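Local coordinates for LbaCas13a H328A (C2c2) (Lachnospiraceae bacterium NK4A179, PDB 5WLH), which binds a CRISPR guide RNA as a Cas13a (C2c2) effector that probably matures its own pre-crRNA and, separately, cleaves target RNA with its HEPN nuclease domains, at residues D526-K531 against S601-S606; L101-M106 against E228-V233. One frame throughout, in Å; residues are numbered along the deposited sequence.

Overall arrangement
The two contacts lie on opposite sides of the chain's centre, about 65 Å apart between centres and about 47 Å between nearest atoms, and share no helix or strand. Contact 2 comes first along the chain and closes before contact 1 begins. It joins helix 103-107 to the end of helix 218-230 in the helical N-terminal part, with its nearest atom about 6 Å from the bound RNA. Contact 1 links the loop after helix 486-517 to the end of helix 588-602, in a region that fits the first HEPN domain, about 15 Å from the RNA at its nearest atom. One thus belongs to RNA-proximal helical packing, the other to the probable nuclease region.

Contact 1 (D526-K531 against S601-S606); sequences DFLLLK and SMRNDS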
ATOM      1  N   ASP A 526      24.399 -10.055   6.729  1.00 29.57           N
ATOM      2  CA  ASP A 526      23.455  -9.375   7.610  1.00 29.32           C
ATOM      3  C   ASP A 526      24.262  -8.693   8.709  1.00 27.36           C
ATOM      4  O   ASP A 526      24.710  -9.340   9.659  1.00 27.46           O
ATOM      5  CB  ASP A 526      22.420 -10.352   8.160  1.00 26.89           C
ATOM      6  CG  ASP A 526      21.279  -9.648   8.902  1.00 26.59           C
ATOM      7  OD1 ASP A 526      21.387  -8.431   9.165  1.00 29.06           O
ATOM      8  OD2 ASP A 526      20.283 -10.325   9.218  1.00 29.70           O
ATOM      9  N   PHE A 527      24.430  -7.372   8.572  1.00 26.48           N
ATOM     10  CA  PHE A 527      25.131  -6.578   9.578  1.00 26.47           C
ATOM     11  C   PHE A 527      24.629  -6.853  10.989  1.00 26.93           C
ATOM     12  O   PHE A 527      25.425  -6.973  11.933  1.00 26.43           O
ATOM     13  CB  PHE A 527      24.967  -5.092   9.251  1.00 28.14           C
ATOM     14  CG  PHE A 527      25.487  -4.183  10.319  1.00 27.95           C
ATOM     15  CD1 PHE A 527      26.828  -4.209  10.664  1.00 29.20           C
ATOM     16  CD2 PHE A 527      24.646  -3.304  10.974  1.00 25.21           C
ATOM     17  CE1 PHE A 527      27.320  -3.380  11.637  1.00 29.33           C
ATOM     18  CE2 PHE A 527      25.136  -2.460  11.959  1.00 30.77           C
ATOM     19  CZ  PHE A 527      26.478  -2.504  12.294  1.00 34.92           C
ATOM     20  N   LEU A 528      23.306  -6.933  11.161  1.00 22.87           N
ATOM     21  CA  LEU A 528      22.739  -7.078  12.496  1.00 22.75           C
ATOM     22  C   LEU A 528      23.080  -8.409  13.151  1.00 24.87           C
ATOM     23  O   LEU A 528      22.950  -8.534  14.367  1.00 27.81           O
ATOM     24  CB  LEU A 528      21.224  -6.936  12.449  1.00 25.20           C
ATOM     25  CG  LEU A 528      20.762  -5.547  12.032  1.00 24.45           C
ATOM     26  CD1 LEU A 528      19.216  -5.441  12.158  1.00 23.58           C
ATOM     27  CD2 LEU A 528      21.460  -4.482  12.862  1.00 25.49           C
ATOM     28  N   LEU A 529      23.493  -9.399  12.386  1.00 27.49           N
ATOM     29  CA  LEU A 529      23.813 -10.690  12.969  1.00 26.69           C
ATOM     30  C   LEU A 529      25.300 -10.859  13.249  1.00 29.28           C
ATOM     31  O   LEU A 529      25.703 -11.921  13.743  1.00 31.42           O
ATOM     32  CB  LEU A 529      23.303 -11.814  12.065  1.00 26.93           C
ATOM     33  CG  LEU A 529      21.769 -11.815  11.970  1.00 26.70           C
ATOM     34  CD1 LEU A 529      21.294 -13.040  11.240  1.00 31.09           C
ATOM     35  CD2 LEU A 529      21.122 -11.694  13.378  1.00 23.01           C
ATOM     36  N   LEU A 530      26.118  -9.843  12.974  1.00 27.99           N
ATOM     37  CA  LEU A 530      27.523  -9.922  13.361  1.00 29.78           C
ATOM     38  C   LEU A 530      27.633  -9.987  14.876  1.00 32.16           C
ATOM     39  O   LEU A 530      26.796  -9.451  15.604  1.00 31.91           O
ATOM     40  CB  LEU A 530      28.319  -8.734  12.816  1.00 26.90           C
ATOM     41  CG  LEU A 530      28.399  -8.581  11.287  1.00 25.00           C
ATOM     42  CD1 LEU A 530      29.373  -7.475  10.905  1.00 33.56           C
ATOM     43  CD2 LEU A 530      28.754  -9.894  10.583  1.00 27.43           C
ATOM     44  N   LYS A 531      28.667 -10.671  15.350  1.00 30.67           N
ATOM     45  CA  LYS A 531      28.820 -10.987  16.758  1.00 31.44           C
ATOM     46  C   LYS A 531      29.866 -10.092  17.410  1.00 30.05           C
ATOM     47  O   LYS A 531      30.757  -9.569  16.735  1.00 28.57           O
ATOM     48  CB  LYS A 531      29.201 -12.466  16.920  1.00 30.62           C
ATOM     49  CG  LYS A 531      28.093 -13.423  16.492  1.00 42.08           C
ATOM     50  CD  LYS A 531      26.945 -13.434  17.497  1.00 48.90           C
ATOM     51  CE  LYS A 531      25.686 -14.074  16.915  1.00 51.91           C
ATOM     52  NZ  LYS A 531      24.825 -13.103  16.154  1.00 53.74           N
ATOM     53  N   SER A 601      17.348  -5.110  18.158  1.00 20.86           N
ATOM     54  CA  SER A 601      16.293  -5.372  19.124  1.00 21.07           C
ATOM     55  C   SER A 601      14.932  -4.936  18.610  1.00 21.23           C
ATOM     56  O   SER A 601      13.916  -5.402  19.121  1.00 21.40           O
ATOM     57  CB  SER A 601      16.588  -4.692  20.460  1.00 27.70           C
ATOM     58  OG  SER A 601      16.443  -3.294  20.389  1.00 29.05           O
ATOM     59  N   MET A 602      14.897  -4.078  17.594  1.00 19.55           N
ATOM     60  CA  MET A 602      13.635  -3.691  16.993  1.00 22.46           C
ATOM     61  C   MET A 602      13.216  -4.623  15.865  1.00 21.43           C
ATOM     62  O   MET A 602      12.059  -4.575  15.438  1.00 21.87           O
ATOM     63  CB  MET A 602      13.716  -2.251  16.467  1.00 21.38           C
ATOM     64  CG  MET A 602      12.368  -1.548  16.463  1.00 34.26           C
ATOM     65  SD  MET A 602      12.530   0.227  16.238  1.00 39.51           S
ATOM     66  CE  MET A 602      11.026   0.750  17.046  1.00 38.52           C
ATOM     67  N   ARG A 603      14.118  -5.456  15.366  1.00 21.71           N
ATOM     68  CA  ARG A 603      13.732  -6.370  14.296  1.00 20.86           C
ATOM     69  C   ARG A 603      12.887  -7.494  14.865  1.00 21.22           C
ATOM     70  O   ARG A 603      13.242  -8.096  15.885  1.00 23.06           O
ATOM     71  CB  ARG A 603      14.958  -6.936  13.583  1.00 22.76           C
ATOM     72  CG  ARG A 603      14.599  -7.562  12.233  1.00 26.36           C
ATOM     73  CD  ARG A 603      15.804  -7.555  11.313  1.00 30.61           C
ATOM     74  NE  ARG A 603      16.639  -8.698  11.626  1.00 26.71           N
ATOM     75  CZ  ARG A 603      17.792  -8.975  11.018  1.00 26.16           C
ATOM     76  NH1 ARG A 603      18.479 -10.047  11.371  1.00 27.34           N
ATOM     77  NH2 ARG A 603      18.251  -8.189  10.060  1.00 25.07           N
ATOM     78  N   ASN A 604      11.763  -7.784  14.200  1.00 21.26           N
ATOM     79  CA  ASN A 604      10.830  -8.802  14.681  1.00 22.53           C
ATOM     80  C   ASN A 604      10.374  -8.517  16.107  1.00 22.29           C
ATOM     81  O   ASN A 604      10.019  -9.432  16.848  1.00 22.08           O
ATOM     82  CB  ASN A 604      11.444 -10.202  14.588  1.00 20.67           C
ATOM     83  CG  ASN A 604      11.647 -10.653  13.147  1.00 25.26           C
ATOM     84  OD1 ASN A 604      12.677 -10.373  12.539  1.00 31.44           O
ATOM     85  ND2 ASN A 604      10.676 -11.368  12.612  1.00 26.22           N
ATOM     86  N   ASP A 605      10.383  -7.249  16.510  1.00 25.01           N
ATOM     87  CA  ASP A 605       9.909  -6.839  17.831  1.00 26.06           C
ATOM     88  C   ASP A 605       8.409  -6.594  17.725  1.00 33.76           C
ATOM     89  O   ASP A 605       7.975  -5.572  17.191  1.00 34.40           O
ATOM     90  CB  ASP A 605      10.637  -5.587  18.316  1.00 27.24           C
ATOM     91  CG  ASP A 605      10.341  -5.263  19.782  1.00 33.85           C
ATOM     92  OD1 ASP A 605       9.854  -6.153  20.514  1.00 35.87           O
ATOM     93  OD2 ASP A 605      10.616  -4.122  20.212  1.00 32.35           O
ATOM     94  N   SER A 606       7.620  -7.534  18.245  1.00 26.41           N
ATOM     95  CA  SER A 606       6.170  -7.485  18.103  1.00 26.16           C
ATOM     96  C   SER A 606       5.587  -6.351  18.927  1.00 25.94           C
ATOM     97  O   SER A 606       5.920  -6.199  20.108  1.00 24.49           O
ATOM     98  CB  SER A 606       5.559  -8.811  18.558  1.00 27.53           C
ATOM     99  OG  SER A 606       4.151  -8.676  18.735  1.00 28.32           O
TER
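Asp526 and Arg603 approach from opposite directions and form a salt bridge at the edge of the guanidinium; Arg603, with His608 five residues on, matches the arginine-histidine signature of HEPN ribonucleases. The carboxylate lies beside the two terminal nitrogens, its CG close to the guanidinium plane, but the two flat groups are turned 47° apart. OD2 takes most of the load: NH1 of Arg603 donates to OD2 of Asp526 at 2.8 Å with a bent N-H...O angle of 145°, and NH2 reaches the same OD2 weakly at 3.1 Å. A further weak bond runs from Arg603 NH2 to Asp526 OD1, 3.3 Å long. Having CG anti to the backbone N (chi1 -171°) carries the Asp526 carboxylate out to Arg603. Leu528 N meets Asp526 OD1 from above the carboxylate plane at 3.1 Å, an Asx turn at the start of the 3-10 segment 527-529. This second grip helps fix the rotation of the carboxylate. An alanine here is likely to leave the Arg603 guanidinium without its anionic mate and the Leu528 N-H without its side-chain acceptor. Beyond the segments, Asp526 touches His1251, while Asn1182 holds the backbone O of Arg603. Two leucines add van der Waals contacts: Leu529 crosses the arginine at about a right angle, its CD2 3.7 Å from Arg603 NH1, and CD1 of Leu528 lies over one guanidinium face, 3.6 Å from Arg603 NH2.

Contact 2 (L101-M106 against E228-V233); sequences LVLSDM and EDFYHV
Phe230 slides past Leu103, the two side chains running in opposite directions, and CB, CG, CD1, CE1 and CZ of Phe230 each meet the 101-106 segment. At the root, CB of Phe230 packs 3.6 Å from CD1 of Leu103. CG comes next and meets the same methyl at 3.7 Å, so Leu103 CD1 sits against the joint between the stem and the ring. Further out, Phe230 CD1 faces both Leu103 CD1 (3.7 Å) and Leu103 CB (3.8 Å). CE1 keeps Leu103 CB as its nearer neighbour and also comes within 4.0 Å of Ser104 N. CZ, at the far end of the ring, is 4.1 Å from Ser104 CA, in the first turn of helix 103-107. With CG anti to the backbone N (chi1 174°), the ring extends away from its own helix toward this turn. On its other flank CD2 points at the centre of the Tyr231 ring, 3.5 Å above that ring's plane, and Tyr69 adds an edge-to-face partner. The contact is buried and mainly apolar, while Glu228, two residues earlier, forms salt bridges with Arg129 and Arg234. Just past the phenylalanine, His232 turns to positive phi (48°), and Val233 N and His232 N bond back to Glu228 O and Asp229 O respectively: the Schellman motif that typically ends an alpha helix, here between helices 218-230 and 233-244.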
ATOM      1  N   LEU A 101     -38.269   7.355 -24.548  1.00 43.60           N
ATOM      2  CA  LEU A 101     -38.364   6.208 -23.643  1.00 42.28           C
ATOM      3  C   LEU A 101     -37.971   6.664 -22.241  1.00 41.70           C
ATOM      4  O   LEU A 101     -36.861   6.438 -21.752  1.00 40.92           O
ATOM      5  CB  LEU A 101     -37.497   5.058 -24.135  1.00 40.93           C
ATOM      6  CG  LEU A 101     -37.756   3.709 -23.469  1.00 40.76           C
ATOM      7  CD1 LEU A 101     -39.213   3.299 -23.612  1.00 39.47           C
ATOM      8  CD2 LEU A 101     -36.845   2.649 -24.056  1.00 41.64           C
ATOM      9  N   VAL A 102     -38.916   7.326 -21.585  1.00 44.12           N
ATOM     10  CA  VAL A 102     -38.756   7.816 -20.223  1.00 42.66           C
ATOM     11  C   VAL A 102     -39.753   7.049 -19.367  1.00 40.29           C
ATOM     12  O   VAL A 102     -40.948   7.371 -19.338  1.00 41.35           O
ATOM     13  CB  VAL A 102     -38.974   9.327 -20.131  1.00 41.69           C
ATOM     14  CG1 VAL A 102     -38.794   9.805 -18.693  1.00 43.78           C
ATOM     15  CG2 VAL A 102     -38.020  10.030 -21.068  1.00 38.41           C
ATOM     16  N   LEU A 103     -39.257   6.020 -18.674  1.00 38.91           N
ATOM     17  CA  LEU A 103     -40.139   5.104 -17.960  1.00 41.41           C
ATOM     18  C   LEU A 103     -40.948   5.818 -16.890  1.00 42.07           C
ATOM     19  O   LEU A 103     -42.112   5.477 -16.655  1.00 44.30           O
ATOM     20  CB  LEU A 103     -39.318   3.976 -17.334  1.00 43.85           C
ATOM     21  CG  LEU A 103     -39.277   2.653 -18.089  1.00 46.50           C
ATOM     22  CD1 LEU A 103     -38.958   1.530 -17.122  1.00 43.32           C
ATOM     23  CD2 LEU A 103     -40.604   2.404 -18.798  1.00 47.20           C
ATOM     24  N   SER A 104     -40.342   6.802 -16.217  1.00 43.66           N
ATOM     25  CA  SER A 104     -41.046   7.512 -15.154  1.00 46.17           C
ATOM     26  C   SER A 104     -42.271   8.231 -15.697  1.00 45.97           C
ATOM     27  O   SER A 104     -43.322   8.253 -15.048  1.00 50.84           O
ATOM     28  CB  SER A 104     -40.110   8.505 -14.463  1.00 43.33           C
ATOM     29  OG  SER A 104     -39.470   9.345 -15.408  1.00 45.35           O
ATOM     30  N   ASP A 105     -42.157   8.819 -16.891  1.00 46.05           N
ATOM     31  CA  ASP A 105     -43.314   9.459 -17.508  1.00 44.36           C
ATOM     32  C   ASP A 105     -44.342   8.427 -17.956  1.00 44.28           C
ATOM     33  O   ASP A 105     -45.545   8.603 -17.731  1.00 40.73           O
ATOM     34  CB  ASP A 105     -42.871  10.324 -18.690  1.00 47.93           C
ATOM     35  CG  ASP A 105     -41.948  11.455 -18.271  1.00 52.20           C
ATOM     36  OD1 ASP A 105     -41.902  11.773 -17.064  1.00 55.49           O
ATOM     37  OD2 ASP A 105     -41.260  12.021 -19.147  1.00 52.57           O
ATOM     38  N   MET A 106     -43.890   7.333 -18.574  1.00 43.89           N
ATOM     39  CA  MET A 106     -44.826   6.351 -19.117  1.00 38.74           C
ATOM     40  C   MET A 106     -45.640   5.679 -18.018  1.00 35.91           C
ATOM     41  O   MET A 106     -46.840   5.428 -18.184  1.00 35.33           O
ATOM     42  CB  MET A 106     -44.065   5.303 -19.929  1.00 37.57           C
ATOM     43  CG  MET A 106     -43.426   5.841 -21.189  1.00 35.50           C
ATOM     44  SD  MET A 106     -42.080   4.775 -21.730  1.00 37.21           S
ATOM     45  CE  MET A 106     -42.977   3.252 -22.045  1.00 32.67           C
ATOM     46  N   GLU A 228     -38.491  -4.744 -13.901  1.00 30.34           N
ATOM     47  CA  GLU A 228     -37.868  -5.276 -12.687  1.00 30.26           C
ATOM     48  C   GLU A 228     -36.679  -4.429 -12.266  1.00 30.74           C
ATOM     49  O   GLU A 228     -36.431  -4.236 -11.070  1.00 32.06           O
ATOM     50  CB  GLU A 228     -37.413  -6.719 -12.903  1.00 26.79           C
ATOM     51  CG  GLU A 228     -38.508  -7.690 -13.253  1.00 28.51           C
ATOM     52  CD  GLU A 228     -37.954  -9.038 -13.664  1.00 32.86           C
ATOM     53  OE1 GLU A 228     -36.829  -9.366 -13.212  1.00 36.40           O
ATOM     54  OE2 GLU A 228     -38.617  -9.750 -14.459  1.00 29.53           O
ATOM     55  N   ASP A 229     -35.929  -3.924 -13.244  1.00 27.00           N
ATOM     56  CA  ASP A 229     -34.775  -3.078 -12.966  1.00 24.54           C
ATOM     57  C   ASP A 229     -35.208  -1.692 -12.494  1.00 30.84           C
ATOM     58  O   ASP A 229     -34.671  -1.160 -11.513  1.00 29.06           O
ATOM     59  CB  ASP A 229     -33.912  -2.983 -14.224  1.00 27.96           C
ATOM     60  CG  ASP A 229     -32.575  -2.311 -13.971  1.00 35.30           C
ATOM     61  OD1 ASP A 229     -31.916  -2.676 -12.984  1.00 37.42           O
ATOM     62  OD2 ASP A 229     -32.191  -1.429 -14.771  1.00 34.05           O
ATOM     63  N   PHE A 230     -36.201  -1.114 -13.170  1.00 27.18           N
ATOM     64  CA  PHE A 230     -36.702   0.214 -12.819  1.00 28.87           C
ATOM     65  C   PHE A 230     -37.214   0.266 -11.387  1.00 31.60           C
ATOM     66  O   PHE A 230     -36.989   1.253 -10.675  1.00 34.36           O
ATOM     67  CB  PHE A 230     -37.811   0.601 -13.793  1.00 25.85           C
ATOM     68  CG  PHE A 230     -38.517   1.897 -13.455  1.00 30.28           C
ATOM     69  CD1 PHE A 230     -38.006   3.103 -13.886  1.00 33.77           C
ATOM     70  CD2 PHE A 230     -39.698   1.894 -12.730  1.00 35.86           C
ATOM     71  CE1 PHE A 230     -38.658   4.290 -13.592  1.00 33.05           C
ATOM     72  CE2 PHE A 230     -40.355   3.077 -12.438  1.00 36.87           C
ATOM     73  CZ  PHE A 230     -39.833   4.270 -12.873  1.00 34.02           C
ATOM     74  N   TYR A 231     -37.919  -0.775 -10.953  1.00 28.09           N
ATOM     75  CA  TYR A 231     -38.478  -0.840  -9.609  1.00 28.09           C
ATOM     76  C   TYR A 231     -37.542  -1.523  -8.622  1.00 30.89           C
ATOM     77  O   TYR A 231     -37.931  -1.733  -7.469  1.00 32.33           O
ATOM     78  CB  TYR A 231     -39.827  -1.556  -9.627  1.00 32.35           C
ATOM     79  CG  TYR A 231     -40.932  -0.700 -10.209  1.00 35.18           C
ATOM     80  CD1 TYR A 231     -41.402   0.425  -9.530  1.00 37.71           C
ATOM     81  CD2 TYR A 231     -41.497  -1.009 -11.442  1.00 34.87           C
ATOM     82  CE1 TYR A 231     -42.410   1.220 -10.071  1.00 37.81           C
ATOM     83  CE2 TYR A 231     -42.501  -0.219 -11.988  1.00 36.09           C
ATOM     84  CZ  TYR A 231     -42.955   0.890 -11.302  1.00 38.05           C
ATOM     85  OH  TYR A 231     -43.958   1.666 -11.854  1.00 36.95           O
ATOM     86  N   HIS A 232     -36.328  -1.862  -9.056  1.00 30.69           N
ATOM     87  CA  HIS A 232     -35.284  -2.457  -8.212  1.00 33.97           C
ATOM     88  C   HIS A 232     -35.805  -3.622  -7.376  1.00 33.07           C
ATOM     89  O   HIS A 232     -35.536  -3.727  -6.178  1.00 34.92           O
ATOM     90  CB  HIS A 232     -34.660  -1.393  -7.315  1.00 37.66           C
ATOM     91  CG  HIS A 232     -34.116  -0.225  -8.069  1.00 43.48           C
ATOM     92  ND1 HIS A 232     -34.759   0.993  -8.116  1.00 45.02           N
ATOM     93  CD2 HIS A 232     -32.994  -0.090  -8.814  1.00 47.37           C
ATOM     94  CE1 HIS A 232     -34.054   1.830  -8.855  1.00 45.09           C
ATOM     95  NE2 HIS A 232     -32.979   1.198  -9.292  1.00 48.65           N
ATOM     96  N   VAL A 233     -36.535  -4.534  -8.021  1.00 29.51           N
ATOM     97  CA  VAL A 233     -37.191  -5.574  -7.238  1.00 31.47           C
ATOM     98  C   VAL A 233     -36.166  -6.515  -6.613  1.00 32.63           C
ATOM     99  O   VAL A 233     -36.382  -7.023  -5.508  1.00 34.19           O
ATOM    100  CB  VAL A 233     -38.211  -6.341  -8.089  1.00 37.19           C
ATOM    101  CG1 VAL A 233     -39.343  -5.402  -8.513  1.00 35.99           C
ATOM    102  CG2 VAL A 233     -37.526  -6.956  -9.295  1.00 34.34           C
TER